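PDB 6ZDQ: telomerase reverse transcriptase from Candida albicans SC5314, which probably extends chromosome ends by reverse-transcribing a template within its own RNA subunit into telomeric DNA repeats. Local coordinates for residues L198-Y210 / I232-I244. Numbering follows the deposited sequence.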
ATOM      1  N   LEU A 198     -15.546  20.411  -5.103  1.00118.66           N
ATOM      2  CA  LEU A 198     -15.256  20.469  -3.674  1.00107.60           C
ATOM      3  C   LEU A 198     -13.767  20.291  -3.400  1.00123.72           C
ATOM      4  O   LEU A 198     -13.220  20.922  -2.489  1.00127.12           O
ATOM      5  CB  LEU A 198     -16.065  19.408  -2.927  1.00111.57           C
ATOM      6  CG  LEU A 198     -17.565  19.659  -2.773  1.00111.59           C
ATOM      7  CD1 LEU A 198     -18.226  18.510  -2.026  1.00112.62           C
ATOM      8  CD2 LEU A 198     -17.808  20.975  -2.058  1.00131.34           C
ATOM      9  N   TRP A 199     -13.100  19.430  -4.175  1.00120.43           N
ATOM     10  CA  TRP A 199     -11.692  19.128  -3.917  1.00 97.59           C
ATOM     11  C   TRP A 199     -10.811  20.359  -4.082  1.00112.52           C
ATOM     12  O   TRP A 199      -9.897  20.584  -3.280  1.00113.29           O
ATOM     13  CB  TRP A 199     -11.212  18.005  -4.835  1.00105.29           C
ATOM     14  CG  TRP A 199      -9.727  17.780  -4.766  1.00126.29           C
ATOM     15  CD1 TRP A 199      -8.784  18.253  -5.632  1.00117.61           C
ATOM     16  CD2 TRP A 199      -9.017  17.039  -3.765  1.00 99.24           C
ATOM     17  NE1 TRP A 199      -7.533  17.847  -5.238  1.00 92.02           N
ATOM     18  CE2 TRP A 199      -7.648  17.101  -4.095  1.00100.58           C
ATOM     19  CE3 TRP A 199      -9.405  16.327  -2.626  1.00102.75           C
ATOM     20  CZ2 TRP A 199      -6.666  16.479  -3.326  1.00124.52           C
ATOM     21  CZ3 TRP A 199      -8.429  15.709  -1.864  1.00105.70           C
ATOM     22  CH2 TRP A 199      -7.075  15.788  -2.217  1.00120.97           C
ATOM     23  N   LYS A 200     -11.058  21.160  -5.122  1.00110.29           N
ATOM     24  CA  LYS A 200     -10.241  22.350  -5.352  1.00101.09           C
ATOM     25  C   LYS A 200     -10.312  23.313  -4.172  1.00109.53           C
ATOM     26  O   LYS A 200      -9.318  23.972  -3.841  1.00100.10           O
ATOM     27  CB  LYS A 200     -10.674  23.042  -6.644  1.00114.05           C
ATOM     28  CG  LYS A 200     -10.314  22.270  -7.905  1.00124.92           C
ATOM     29  CD  LYS A 200     -10.812  22.987  -9.151  1.00146.47           C
ATOM     30  CE  LYS A 200     -10.353  22.279 -10.416  1.00126.65           C
ATOM     31  NZ  LYS A 200     -10.789  20.856 -10.451  1.00121.45           N
ATOM     32  N   GLU A 201     -11.477  23.410  -3.525  1.00113.10           N
ATOM     33  CA  GLU A 201     -11.590  24.238  -2.326  1.00123.20           C
ATOM     34  C   GLU A 201     -10.804  23.640  -1.166  1.00114.58           C
ATOM     35  O   GLU A 201     -10.091  24.355  -0.451  1.00120.87           O
ATOM     36  CB  GLU A 201     -13.060  24.418  -1.941  1.00123.16           C
ATOM     37  CG  GLU A 201     -13.803  25.464  -2.760  1.00117.08           C
ATOM     38  CD  GLU A 201     -15.224  25.687  -2.273  1.00117.41           C
ATOM     39  OE1 GLU A 201     -16.033  24.736  -2.329  1.00111.36           O
ATOM     40  OE2 GLU A 201     -15.529  26.813  -1.827  1.00125.20           O
ATOM     41  N   LEU A 202     -10.928  22.326  -0.958  1.00118.30           N
ATOM     42  CA  LEU A 202     -10.172  21.663   0.102  1.00 99.81           C
ATOM     43  C   LEU A 202      -8.672  21.742  -0.151  1.00107.77           C
ATOM     44  O   LEU A 202      -7.892  22.010   0.771  1.00107.31           O
ATOM     45  CB  LEU A 202     -10.617  20.206   0.230  1.00 98.27           C
ATOM     46  CG  LEU A 202     -12.021  19.967   0.783  1.00 98.87           C
ATOM     47  CD1 LEU A 202     -12.409  18.510   0.626  1.00105.84           C
ATOM     48  CD2 LEU A 202     -12.092  20.387   2.241  1.00100.99           C
ATOM     49  N   TYR A 203      -8.251  21.497  -1.394  1.00 99.80           N
ATOM     50  CA  TYR A 203      -6.831  21.555  -1.733  1.00 98.22           C
ATOM     51  C   TYR A 203      -6.262  22.946  -1.488  1.00113.79           C
ATOM     52  O   TYR A 203      -5.240  23.100  -0.809  1.00117.26           O
ATOM     53  CB  TYR A 203      -6.630  21.136  -3.191  1.00 98.41           C
ATOM     54  CG  TYR A 203      -5.184  21.041  -3.630  1.00102.33           C
ATOM     55  CD1 TYR A 203      -4.470  19.859  -3.480  1.00105.69           C
ATOM     56  CD2 TYR A 203      -4.538  22.128  -4.206  1.00108.68           C
ATOM     57  CE1 TYR A 203      -3.152  19.764  -3.884  1.00100.76           C
ATOM     58  CE2 TYR A 203      -3.219  22.043  -4.613  1.00117.56           C
ATOM     59  CZ  TYR A 203      -2.532  20.860  -4.450  1.00106.73           C
ATOM     60  OH  TYR A 203      -1.221  20.772  -4.855  1.00130.80           O
ATOM     61  N   GLU A 204      -6.915  23.977  -2.034  1.00129.14           N
ATOM     62  CA  GLU A 204      -6.430  25.344  -1.863  1.00137.47           C
ATOM     63  C   GLU A 204      -6.367  25.732  -0.392  1.00136.22           C
ATOM     64  O   GLU A 204      -5.392  26.349   0.054  1.00142.41           O
ATOM     65  CB  GLU A 204      -7.324  26.313  -2.642  1.00132.72           C
ATOM     66  CG  GLU A 204      -7.066  27.790  -2.363  1.00149.89           C
ATOM     67  CD  GLU A 204      -5.784  28.304  -2.994  1.00168.38           C
ATOM     68  OE1 GLU A 204      -5.335  29.404  -2.608  1.00158.07           O
ATOM     69  OE2 GLU A 204      -5.226  27.615  -3.874  1.00169.15           O
ATOM     70  N   SER A 205      -7.399  25.380   0.379  1.00125.94           N
ATOM     71  CA  SER A 205      -7.427  25.724   1.798  1.00122.66           C
ATOM     72  C   SER A 205      -6.293  25.047   2.558  1.00108.43           C
ATOM     73  O   SER A 205      -5.539  25.701   3.287  1.00119.03           O
ATOM     74  CB  SER A 205      -8.780  25.344   2.399  1.00110.87           C
ATOM     75  OG  SER A 205      -8.794  25.534   3.804  1.00114.66           O
ATOM     76  N   TRP A 206      -6.166  23.726   2.411  1.00104.30           N
ATOM     77  CA  TRP A 206      -5.205  22.979   3.216  1.00118.26           C
ATOM     78  C   TRP A 206      -3.767  23.334   2.849  1.00124.09           C
ATOM     79  O   TRP A 206      -2.930  23.563   3.730  1.00117.33           O
ATOM     80  CB  TRP A 206      -5.446  21.478   3.062  1.00103.64           C
ATOM     81  CG  TRP A 206      -4.823  20.668   4.155  1.00122.08           C
ATOM     82  CD1 TRP A 206      -3.543  20.195   4.200  1.00121.77           C
ATOM     83  CD2 TRP A 206      -5.450  20.241   5.371  1.00119.61           C
ATOM     84  NE1 TRP A 206      -3.336  19.499   5.366  1.00105.81           N
ATOM     85  CE2 TRP A 206      -4.492  19.511   6.102  1.00114.55           C
ATOM     86  CE3 TRP A 206      -6.729  20.404   5.911  1.00108.75           C
ATOM     87  CZ2 TRP A 206      -4.773  18.946   7.343  1.00113.62           C
ATOM     88  CZ3 TRP A 206      -7.007  19.842   7.144  1.00122.69           C
ATOM     89  CH2 TRP A 206      -6.033  19.123   7.846  1.00126.90           C
ATOM     90  N   VAL A 207      -3.460  23.375   1.549  1.00123.80           N
ATOM     91  CA  VAL A 207      -2.086  23.614   1.114  1.00115.92           C
ATOM     92  C   VAL A 207      -1.625  25.014   1.509  1.00122.34           C
ATOM     93  O   VAL A 207      -0.482  25.204   1.940  1.00127.12           O
ATOM     94  CB  VAL A 207      -1.954  23.373  -0.401  1.00112.36           C
ATOM     95  CG1 VAL A 207      -0.555  23.732  -0.881  1.00103.52           C
ATOM     96  CG2 VAL A 207      -2.271  21.924  -0.736  1.00100.63           C
ATOM     97  N   SER A 208      -2.501  26.014   1.370  1.00108.80           N
ATOM     98  CA  SER A 208      -2.117  27.379   1.722  1.00134.20           C
ATOM     99  C   SER A 208      -1.822  27.502   3.212  1.00124.07           C
ATOM    100  O   SER A 208      -0.898  28.220   3.613  1.00112.47           O
ATOM    101  CB  SER A 208      -3.215  28.360   1.308  1.00110.54           C
ATOM    102  OG  SER A 208      -4.418  28.110   2.013  1.00129.67           O
ATOM    103  N   LYS A 209      -2.595  26.804   4.048  1.00114.83           N
ATOM    104  CA  LYS A 209      -2.312  26.790   5.480  1.00111.71           C
ATOM    105  C   LYS A 209      -1.038  26.009   5.775  1.00115.91           C
ATOM    106  O   LYS A 209      -0.230  26.416   6.618  1.00116.61           O
ATOM    107  CB  LYS A 209      -3.495  26.190   6.237  1.00123.87           C
ATOM    108  CG  LYS A 209      -3.486  26.441   7.735  1.00113.64           C
ATOM    109  CD  LYS A 209      -4.573  25.636   8.435  1.00128.57           C
ATOM    110  CE  LYS A 209      -5.907  25.725   7.702  1.00112.83           C
ATOM    111  NZ  LYS A 209      -6.399  27.123   7.570  1.00136.51           N
ATOM    112  N   TYR A 210      -0.849  24.880   5.088  1.00121.90           N
ATOM    113  CA  TYR A 210       0.354  24.075   5.270  1.00108.81           C
ATOM    114  C   TYR A 210       1.605  24.840   4.850  1.00112.03           C
ATOM    115  O   TYR A 210       2.632  24.788   5.536  1.00123.27           O
ATOM    116  CB  TYR A 210       0.218  22.774   4.478  1.00106.61           C
ATOM    117  CG  TYR A 210       1.406  21.843   4.564  1.00120.63           C
ATOM    118  CD1 TYR A 210       1.567  20.989   5.646  1.00121.65           C
ATOM    119  CD2 TYR A 210       2.354  21.802   3.549  1.00109.46           C
ATOM    120  CE1 TYR A 210       2.645  20.130   5.723  1.00121.24           C
ATOM    121  CE2 TYR A 210       3.435  20.948   3.617  1.00113.70           C
ATOM    122  CZ  TYR A 210       3.576  20.114   4.706  1.00122.58           C
ATOM    123  OH  TYR A 210       4.652  19.259   4.776  1.00120.46           O
ATOM    124  N   ILE A 232       3.151  18.078  -5.168  1.00102.05           N
ATOM    125  CA  ILE A 232       2.451  18.086  -3.887  1.00127.02           C
ATOM    126  C   ILE A 232       1.038  17.548  -4.078  1.00107.74           C
ATOM    127  O   ILE A 232       0.270  18.056  -4.903  1.00100.37           O
ATOM    128  CB  ILE A 232       2.435  19.495  -3.282  1.00120.42           C
ATOM    129  CG1 ILE A 232       3.867  19.975  -3.032  1.00113.55           C
ATOM    130  CG2 ILE A 232       1.627  19.515  -1.992  1.00100.03           C
ATOM    131  CD1 ILE A 232       3.952  21.349  -2.408  1.00111.25           C
ATOM    132  N   LYS A 233       0.695  16.511  -3.317  1.00 98.53           N
ATOM    133  CA  LYS A 233      -0.635  15.922  -3.331  1.00104.22           C
ATOM    134  C   LYS A 233      -1.108  15.703  -1.900  1.00111.15           C
ATOM    135  O   LYS A 233      -0.316  15.702  -0.955  1.00119.88           O
ATOM    136  CB  LYS A 233      -0.653  14.599  -4.112  1.00106.81           C
ATOM    137  CG  LYS A 233      -0.311  14.749  -5.588  1.00101.19           C
ATOM    138  CD  LYS A 233      -0.365  13.411  -6.311  1.00131.62           C
ATOM    139  CE  LYS A 233      -0.038  13.563  -7.790  1.00137.71           C
ATOM    140  NZ  LYS A 233      -0.046  12.259  -8.511  1.00131.15           N
ATOM    141  N   LEU A 234      -2.418  15.519  -1.746  1.00 94.45           N
ATOM    142  CA  LEU A 234      -3.047  15.360  -0.442  1.00 97.83           C
ATOM    143  C   LEU A 234      -3.620  13.956  -0.286  1.00107.28           C
ATOM    144  O   LEU A 234      -4.214  13.408  -1.222  1.00 92.80           O
ATOM    145  CB  LEU A 234      -4.153  16.399  -0.235  1.00109.44           C
ATOM    146  CG  LEU A 234      -3.702  17.857  -0.119  1.00 96.59           C
ATOM    147  CD1 LEU A 234      -4.900  18.780  -0.002  1.00 97.03           C
ATOM    148  CD2 LEU A 234      -2.771  18.035   1.068  1.00114.52           C
ATOM    149  N   ILE A 235      -3.440  13.384   0.902  1.00 95.04           N
ATOM    150  CA  ILE A 235      -3.955  12.057   1.237  1.00103.40           C
ATOM    151  C   ILE A 235      -4.728  12.138   2.551  1.00103.97           C
ATOM    152  O   ILE A 235      -4.127  12.390   3.606  1.00134.00           O
ATOM    153  CB  ILE A 235      -2.820  11.024   1.332  1.00 95.21           C
ATOM    154  CG1 ILE A 235      -2.053  10.939   0.010  1.00 94.40           C
ATOM    155  CG2 ILE A 235      -3.373   9.660   1.705  1.00 95.21           C
ATOM    156  CD1 ILE A 235      -2.877  10.406  -1.141  1.00 92.78           C
ATOM    157  N   PRO A 236      -6.047  11.934   2.542  1.00101.84           N
ATOM    158  CA  PRO A 236      -6.830  12.041   3.784  1.00119.78           C
ATOM    159  C   PRO A 236      -6.732  10.763   4.607  1.00 99.94           C
ATOM    160  O   PRO A 236      -7.017   9.671   4.110  1.00 96.89           O
ATOM    161  CB  PRO A 236      -8.259  12.270   3.281  1.00138.55           C
ATOM    162  CG  PRO A 236      -8.289  11.566   1.950  1.00104.33           C
ATOM    163  CD  PRO A 236      -6.898  11.679   1.366  1.00 96.50           C
ATOM    164  N   LYS A 237      -6.323  10.893   5.872  1.00130.94           N
ATOM    165  CA  LYS A 237      -6.036   9.678   6.633  1.00156.58           C
ATOM    166  C   LYS A 237      -7.303   9.047   7.204  1.00170.56           C
ATOM    167  O   LYS A 237      -7.679   7.935   6.820  1.00178.73           O
ATOM    168  CB  LYS A 237      -5.049  10.004   7.759  1.00136.57           C
ATOM    169  CG  LYS A 237      -3.808  10.751   7.302  1.00123.53           C
ATOM    170  CD  LYS A 237      -3.131  11.468   8.459  1.00131.20           C
ATOM    171  CE  LYS A 237      -2.760  10.502   9.569  1.00159.43           C
ATOM    172  NZ  LYS A 237      -2.138  11.202  10.726  1.00140.42           N
ATOM    173  N   ARG A 238      -7.979   9.739   8.130  1.00172.28           N
ATOM    174  CA  ARG A 238      -9.400   9.517   8.386  1.00157.51           C
ATOM    175  C   ARG A 238     -10.213  10.794   8.548  1.00156.24           C
ATOM    176  O   ARG A 238     -11.432  10.753   8.358  1.00160.10           O
ATOM    177  CB  ARG A 238      -9.597   8.646   9.631  1.00169.98           C
ATOM    178  CG  ARG A 238      -9.288   7.171   9.411  1.00182.39           C
ATOM    179  CD  ARG A 238      -9.667   6.329  10.619  1.00185.94           C
ATOM    180  NE  ARG A 238      -9.032   6.809  11.843  1.00194.64           N
ATOM    181  CZ  ARG A 238      -7.853   6.390  12.292  1.00201.87           C
ATOM    182  NH1 ARG A 238      -7.167   5.476  11.620  1.00193.76           N
ATOM    183  NH2 ARG A 238      -7.357   6.890  13.417  1.00203.96           N
ATOM    184  N   SER A 239      -9.594  11.915   8.922  1.00155.56           N
ATOM    185  CA  SER A 239     -10.303  13.152   9.217  1.00157.55           C
ATOM    186  C   SER A 239      -9.575  14.403   8.757  1.00150.02           C
ATOM    187  O   SER A 239     -10.183  15.480   8.748  1.00145.08           O
ATOM    188  CB  SER A 239     -10.567  13.271  10.725  1.00145.42           C
ATOM    189  OG  SER A 239      -9.347  13.383  11.436  1.00161.78           O
ATOM    190  N   SER A 240      -8.294  14.305   8.415  1.00131.86           N
ATOM    191  CA  SER A 240      -7.478  15.433   7.991  1.00129.04           C
ATOM    192  C   SER A 240      -6.716  14.998   6.747  1.00122.64           C
ATOM    193  O   SER A 240      -6.948  13.914   6.205  1.00121.54           O
ATOM    194  CB  SER A 240      -6.542  15.886   9.120  1.00135.12           C
ATOM    195  OG  SER A 240      -5.752  14.805   9.584  1.00121.60           O
ATOM    196  N   PHE A 241      -5.794  15.840   6.291  1.00112.71           N
ATOM    197  CA  PHE A 241      -5.031  15.580   5.080  1.00116.09           C
ATOM    198  C   PHE A 241      -3.555  15.391   5.404  1.00112.00           C
ATOM    199  O   PHE A 241      -2.979  16.147   6.193  1.00106.02           O
ATOM    200  CB  PHE A 241      -5.192  16.722   4.071  1.00111.30           C
ATOM    201  CG  PHE A 241      -6.476  16.673   3.294  1.00123.57           C
ATOM    202  CD1 PHE A 241      -6.688  15.686   2.347  1.00 97.08           C
ATOM    203  CD2 PHE A 241      -7.463  17.624   3.497  1.00128.65           C
ATOM    204  CE1 PHE A 241      -7.863  15.640   1.624  1.00104.75           C
ATOM    205  CE2 PHE A 241      -8.642  17.585   2.775  1.00 98.31           C
ATOM    206  CZ  PHE A 241      -8.842  16.591   1.839  1.00121.33           C
ATOM    207  N   ARG A 242      -2.953  14.373   4.799  1.00101.14           N
ATOM    208  CA  ARG A 242      -1.511  14.179   4.832  1.00109.35           C
ATOM    209  C   ARG A 242      -0.913  14.712   3.538  1.00113.15           C
ATOM    210  O   ARG A 242      -1.452  14.479   2.452  1.00112.33           O
ATOM    211  CB  ARG A 242      -1.158  12.702   5.006  1.00100.54           C
ATOM    212  CG  ARG A 242       0.331  12.407   4.946  1.00109.38           C
ATOM    213  CD  ARG A 242       0.584  10.933   4.686  1.00102.53           C
ATOM    214  NE  ARG A 242       0.090  10.090   5.770  1.00114.45           N
ATOM    215  CZ  ARG A 242       0.031   8.764   5.713  1.00105.68           C
ATOM    216  NH1 ARG A 242       0.431   8.129   4.621  1.00101.32           N
ATOM    217  NH2 ARG A 242      -0.433   8.073   6.746  1.00103.63           N
ATOM    218  N   VAL A 243       0.199  15.429   3.656  1.00111.42           N
ATOM    219  CA  VAL A 243       0.846  16.061   2.513  1.00108.20           C
ATOM    220  C   VAL A 243       2.049  15.220   2.117  1.00108.39           C
ATOM    221  O   VAL A 243       2.974  15.024   2.915  1.00117.59           O
ATOM    222  CB  VAL A 243       1.263  17.506   2.827  1.00114.63           C
ATOM    223  CG1 VAL A 243       1.802  18.182   1.577  1.00113.50           C
ATOM    224  CG2 VAL A 243       0.087  18.283   3.398  1.00122.74           C
ATOM    225  N   ILE A 244       2.036  14.719   0.885  1.00 99.16           N
ATOM    226  CA  ILE A 244       3.135  13.933   0.348  1.00100.38           C
ATOM    227  C   ILE A 244       3.599  14.578  -0.951  1.00110.44           C
ATOM    228  O   ILE A 244       2.916  15.421  -1.539  1.00 98.69           O
ATOM    229  CB  ILE A 244       2.745  12.457   0.121  1.00 98.63           C
ATOM    230  CG1 ILE A 244       1.576  12.352  -0.862  1.00 98.49           C
ATOM    231  CG2 ILE A 244       2.402  11.788   1.443  1.00100.41           C
ATOM    232  CD1 ILE A 244       1.983  11.921  -2.258  1.00 96.23           C
TER
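Trp-206 swings its indole out over Phe-241 because CG lies trans to the backbone N (chi1 -162°), whereas CG of Phe-241 is turned trans to its own carbonyl carbon. Two contacts result. CB of Phe-241 sits over the indole face, 3.5 Å from the centroid of the five-membered ring of Trp-206 and close to its normal, a CH-pi contact; the phenyl edge also points at that face, with ring centroids 5.4 Å apart and planes at 73°, a T-shaped pair. At the far end of the indole, CH2 of Trp-206 touches CB of Ser-240 at 3.5 Å. Trp-199 completes the aromatic cluster, its CZ3 meeting CE1 of Phe-241 at 3.5 Å. Leu-234 wedges between the rings: CB packs on Trp-199, CD2 on Trp-206, and CD1 lies 3.7 Å from CD1 of Tyr-203. One turn beyond Trp-206, Tyr-210 turns a face to Val-243, whose CG2 stands 3.8 Å from the ring centroid. A hydrogen bond runs from OH of Tyr-203 to O of Ile-232, 3.1 Å long; the donor stands well above the carbonyl plane. Alternation along the strands turns Ile-232, Leu-234, Phe-241 and Val-243 to the helix, whose axis crosses strand 232-236 at 106°. Helix 196-214, whose segment 198-210 belongs to the telomerase RNA-binding domain family, thus packs in a buried contact across the hairpin of strands 229-236 and 241-247 at one margin of a mixed sheet, about 23 Å (nearest atoms) from the bound RNA, with Val-439 of strand 436-440 against Tyr-203 and Ile-232, Leu-215 of strand 215-217 against Tyr-210, and Tyr-179 stacked on Trp-199.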